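Local coordinates for sensor protein (Shewanella oneidensis, PDB 3LIC) that is a putative membrane-bound histidine kinase whose extracellular PDC-fold domain probably senses an external signal and passes it to a two-component pathway, at residues N64-N69 / S99-L104. Sequence-based numbering, arbitrary orientation.
Sequences NRIQRN and SGFNYL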
ATOM      1  N   ASN A  64      14.984  11.687  -9.510  1.00 15.60           N
ATOM      2  CA  ASN A  64      15.900  11.801  -8.361  1.00 16.41           C
ATOM      3  C   ASN A  64      15.254  11.326  -7.063  1.00 15.50           C
ATOM      4  O   ASN A  64      15.874  10.662  -6.210  1.00 15.72           O
ATOM      5  CB  ASN A  64      16.320  13.267  -8.197  1.00 16.53           C
ATOM      6  CG  ASN A  64      17.192  13.742  -9.321  1.00 20.97           C
ATOM      7  OD1 ASN A  64      17.658  12.933 -10.105  1.00 22.92           O
ATOM      8  ND2 ASN A  64      17.414  15.062  -9.421  1.00 19.54           N
ATOM      9  N   ARG A  65      13.983  11.663  -6.902  1.00 15.06           N
ATOM     10  CA  ARG A  65      13.248  11.255  -5.683  1.00 14.91           C
ATOM     11  C   ARG A  65      13.050   9.764  -5.637  1.00 15.27           C
ATOM     12  O   ARG A  65      13.177   9.147  -4.571  1.00 17.85           O
ATOM     13  CB  ARG A  65      11.932  12.082  -5.583  1.00 14.32           C
ATOM     14  CG  ARG A  65      10.659  11.304  -5.247  1.00 21.94           C
ATOM     15  CD  ARG A  65       9.395  12.310  -5.021  1.00 26.68           C
ATOM     16  NE  ARG A  65       8.328  11.744  -4.221  0.50 21.12           N
ATOM     17  CZ  ARG A  65       8.083  12.189  -3.011  0.50 24.78           C
ATOM     18  NH1 ARG A  65       8.815  13.202  -2.564  0.50 28.52           N
ATOM     19  NH2 ARG A  65       7.146  11.638  -2.253  0.50 24.76           N
ATOM     20  N   ILE A  66      12.716   9.123  -6.748  1.00 14.69           N
ATOM     21  CA  ILE A  66      12.556   7.667  -6.700  1.00 15.08           C
ATOM     22  C   ILE A  66      13.956   7.018  -6.555  1.00 17.02           C
ATOM     23  O   ILE A  66      14.191   6.080  -5.764  1.00 15.17           O
ATOM     24  CB  ILE A  66      11.786   7.220  -8.020  1.00 16.35           C
ATOM     25  CG1 ILE A  66      10.322   7.653  -7.838  1.00 14.62           C
ATOM     26  CG2 ILE A  66      11.856   5.701  -8.327  1.00 12.36           C
ATOM     27  CD1 ILE A  66       9.741   7.091  -6.498  1.00 15.84           C
ATOM     28  N   GLN A  67      14.906   7.546  -7.326  1.00 17.72           N
ATOM     29  CA  GLN A  67      16.268   7.054  -7.267  1.00 19.91           C
ATOM     30  C   GLN A  67      16.840   7.139  -5.836  1.00 19.22           C
ATOM     31  O   GLN A  67      17.498   6.220  -5.352  1.00 17.98           O
ATOM     32  CB  GLN A  67      17.117   7.866  -8.243  1.00 20.69           C
ATOM     33  CG  GLN A  67      18.383   7.174  -8.680  1.00 28.93           C
ATOM     34  CD  GLN A  67      18.890   7.710 -10.047  1.00 34.93           C
ATOM     35  OE1 GLN A  67      19.572   7.003 -10.771  1.00 40.42           O
ATOM     36  NE2 GLN A  67      18.559   8.944 -10.378  1.00 37.31           N
ATOM     37  N   ARG A  68      16.523   8.216  -5.138  1.00 19.60           N
ATOM     38  CA  ARG A  68      17.000   8.380  -3.758  1.00 21.00           C
ATOM     39  C   ARG A  68      16.211   7.655  -2.659  1.00 20.32           C
ATOM     40  O   ARG A  68      16.694   7.558  -1.535  1.00 20.66           O
ATOM     41  CB  ARG A  68      17.218   9.886  -3.451  1.00 22.07           C
ATOM     42  CG  ARG A  68      18.240  10.430  -4.495  1.00 26.88           C
ATOM     43  CD  ARG A  68      19.085  11.644  -4.129  1.00 35.67           C
ATOM     44  NE  ARG A  68      18.464  12.850  -4.649  1.00 44.42           N
ATOM     45  CZ  ARG A  68      19.004  13.739  -5.488  1.00 42.39           C
ATOM     46  NH1 ARG A  68      18.273  14.792  -5.854  1.00 42.82           N
ATOM     47  NH2 ARG A  68      20.242  13.607  -5.937  1.00 40.69           N
ATOM     48  N   ASN A  69      15.013   7.152  -2.967  1.00 18.65           N
ATOM     49  CA  ASN A  69      14.225   6.394  -1.991  1.00 17.57           C
ATOM     50  C   ASN A  69      13.933   5.013  -2.485  1.00 17.45           C
ATOM     51  O   ASN A  69      12.934   4.806  -3.160  1.00 17.07           O
ATOM     52  CB  ASN A  69      12.930   7.126  -1.647  1.00 16.41           C
ATOM     53  CG  ASN A  69      13.199   8.486  -1.044  1.00 17.59           C
ATOM     54  OD1 ASN A  69      13.180   9.518  -1.716  1.00 16.20           O
ATOM     55  ND2 ASN A  69      13.486   8.492   0.207  1.00 20.54           N
ATOM     56  N   SER A  99      15.217  -2.230 -14.770  1.00 24.85           N
ATOM     57  CA  SER A  99      16.545  -1.885 -15.347  1.00 24.91           C
ATOM     58  C   SER A  99      16.882  -0.379 -15.291  1.00 24.30           C
ATOM     59  O   SER A  99      17.979   0.082 -15.666  1.00 24.25           O
ATOM     60  CB  SER A  99      16.672  -2.465 -16.770  1.00 23.75           C
ATOM     61  OG  SER A  99      15.937  -1.648 -17.673  1.00 25.68           O
ATOM     62  N   GLY A 100      15.936   0.387 -14.770  1.00 24.36           N
ATOM     63  CA  GLY A 100      16.031   1.822 -14.833  1.00 21.59           C
ATOM     64  C   GLY A 100      14.824   2.434 -14.182  1.00 20.38           C
ATOM     65  O   GLY A 100      14.225   1.861 -13.234  1.00 20.15           O
ATOM     66  N   PHE A 101      14.466   3.589 -14.737  1.00 18.23           N
ATOM     67  CA  PHE A 101      13.397   4.406 -14.289  1.00 17.55           C
ATOM     68  C   PHE A 101      12.734   4.824 -15.557  1.00 18.69           C
ATOM     69  O   PHE A 101      13.385   5.328 -16.494  1.00 19.42           O
ATOM     70  CB  PHE A 101      13.958   5.600 -13.491  1.00 17.28           C
ATOM     71  CG  PHE A 101      14.792   5.164 -12.350  1.00 17.82           C
ATOM     72  CD1 PHE A 101      14.203   4.712 -11.184  1.00 16.19           C
ATOM     73  CD2 PHE A 101      16.180   5.114 -12.465  1.00 20.92           C
ATOM     74  CE1 PHE A 101      14.985   4.277 -10.121  1.00 19.92           C
ATOM     75  CE2 PHE A 101      16.999   4.616 -11.383  1.00 22.05           C
ATOM     76  CZ  PHE A 101      16.394   4.189 -10.229  1.00 18.30           C
ATOM     77  N   ASN A 102      11.447   4.541 -15.631  1.00 17.62           N
ATOM     78  CA  ASN A 102      10.674   4.832 -16.825  1.00 17.21           C
ATOM     79  C   ASN A 102       9.927   6.076 -16.530  1.00 16.48           C
ATOM     80  O   ASN A 102       9.605   6.318 -15.388  1.00 18.25           O
ATOM     81  CB  ASN A 102       9.671   3.691 -17.084  1.00 15.29           C
ATOM     82  CG  ASN A 102      10.396   2.423 -17.648  1.00 23.20           C
ATOM     83  OD1 ASN A 102      11.609   2.474 -17.925  1.00 25.20           O
ATOM     84  ND2 ASN A 102       9.673   1.326 -17.828  1.00 14.76           N
ATOM     85  N   TYR A 103       9.589   6.833 -17.548  1.00 16.74           N
ATOM     86  CA  TYR A 103       8.828   8.017 -17.388  1.00 17.35           C
ATOM     87  C   TYR A 103       7.621   8.020 -18.372  1.00 19.30           C
ATOM     88  O   TYR A 103       7.745   7.549 -19.535  1.00 21.23           O
ATOM     89  CB  TYR A 103       9.692   9.229 -17.648  1.00 15.48           C
ATOM     90  CG  TYR A 103       8.821  10.464 -17.854  1.00 16.57           C
ATOM     91  CD1 TYR A 103       8.367  11.218 -16.767  1.00 14.71           C
ATOM     92  CD2 TYR A 103       8.421  10.860 -19.144  1.00 17.14           C
ATOM     93  CE1 TYR A 103       7.512  12.341 -16.948  1.00 16.20           C
ATOM     94  CE2 TYR A 103       7.617  12.011 -19.328  1.00 20.25           C
ATOM     95  CZ  TYR A 103       7.174  12.740 -18.200  1.00 18.28           C
ATOM     96  OH  TYR A 103       6.344  13.835 -18.393  1.00 21.38           O
ATOM     97  N   LEU A 104       6.457   8.511 -17.934  1.00 18.20           N
ATOM     98  CA  LEU A 104       5.424   8.851 -18.895  1.00 18.72           C
ATOM     99  C   LEU A 104       4.586   9.943 -18.305  1.00 18.82           C
ATOM    100  O   LEU A 104       4.477  10.052 -17.067  1.00 20.23           O
ATOM    101  CB  LEU A 104       4.517   7.662 -19.287  1.00 19.18           C
ATOM    102  CG  LEU A 104       3.545   7.071 -18.269  1.00 22.14           C
ATOM    103  CD1 LEU A 104       2.359   6.313 -18.946  1.00 23.09           C
ATOM    104  CD2 LEU A 104       4.368   6.150 -17.426  1.00 23.39           C
TER
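In the PDC sensor fold of this domain, F101 on strand 101-105, outermost in the six-stranded antiparallel sheet, meets I66 and Q67 near the C-terminal end of helix 55-68. The CA atoms of Q67 and F101 stand 8.0 Å apart; 140 Å² is buried in total, and F101 is the one residue of 99-104 in contact with 64-69. CG of F101 lies anti to its carbonyl carbon (chi1 -57°), on a CB directed at the helix. Both neighbours come obliquely from the same side of the ring plane. I66 CG2 approaches F101 CD1 at 3.8 Å, an apolar contact made by the methyl branch while the rest of buried I66 leads away and also touches F72. By CE2 and CZ, the extended Q67 side chain crosses the phenylalanine at about a right angle, with CG 3.9 Å from F101 CZ; its amide plane is inclined 58° to the ring. Replacing F101 with an alanine would probably open a gap beside I66 CG2 and leave the Q67 chain freer to turn. R96 of the adjoining strand 92-96 touches F101 and through NH1 hydrogen-bonds N69 O, just past the helix, and weakly I66 O. At the amide end, Q67 OE1 sits 3.6 Å from F101 CE2.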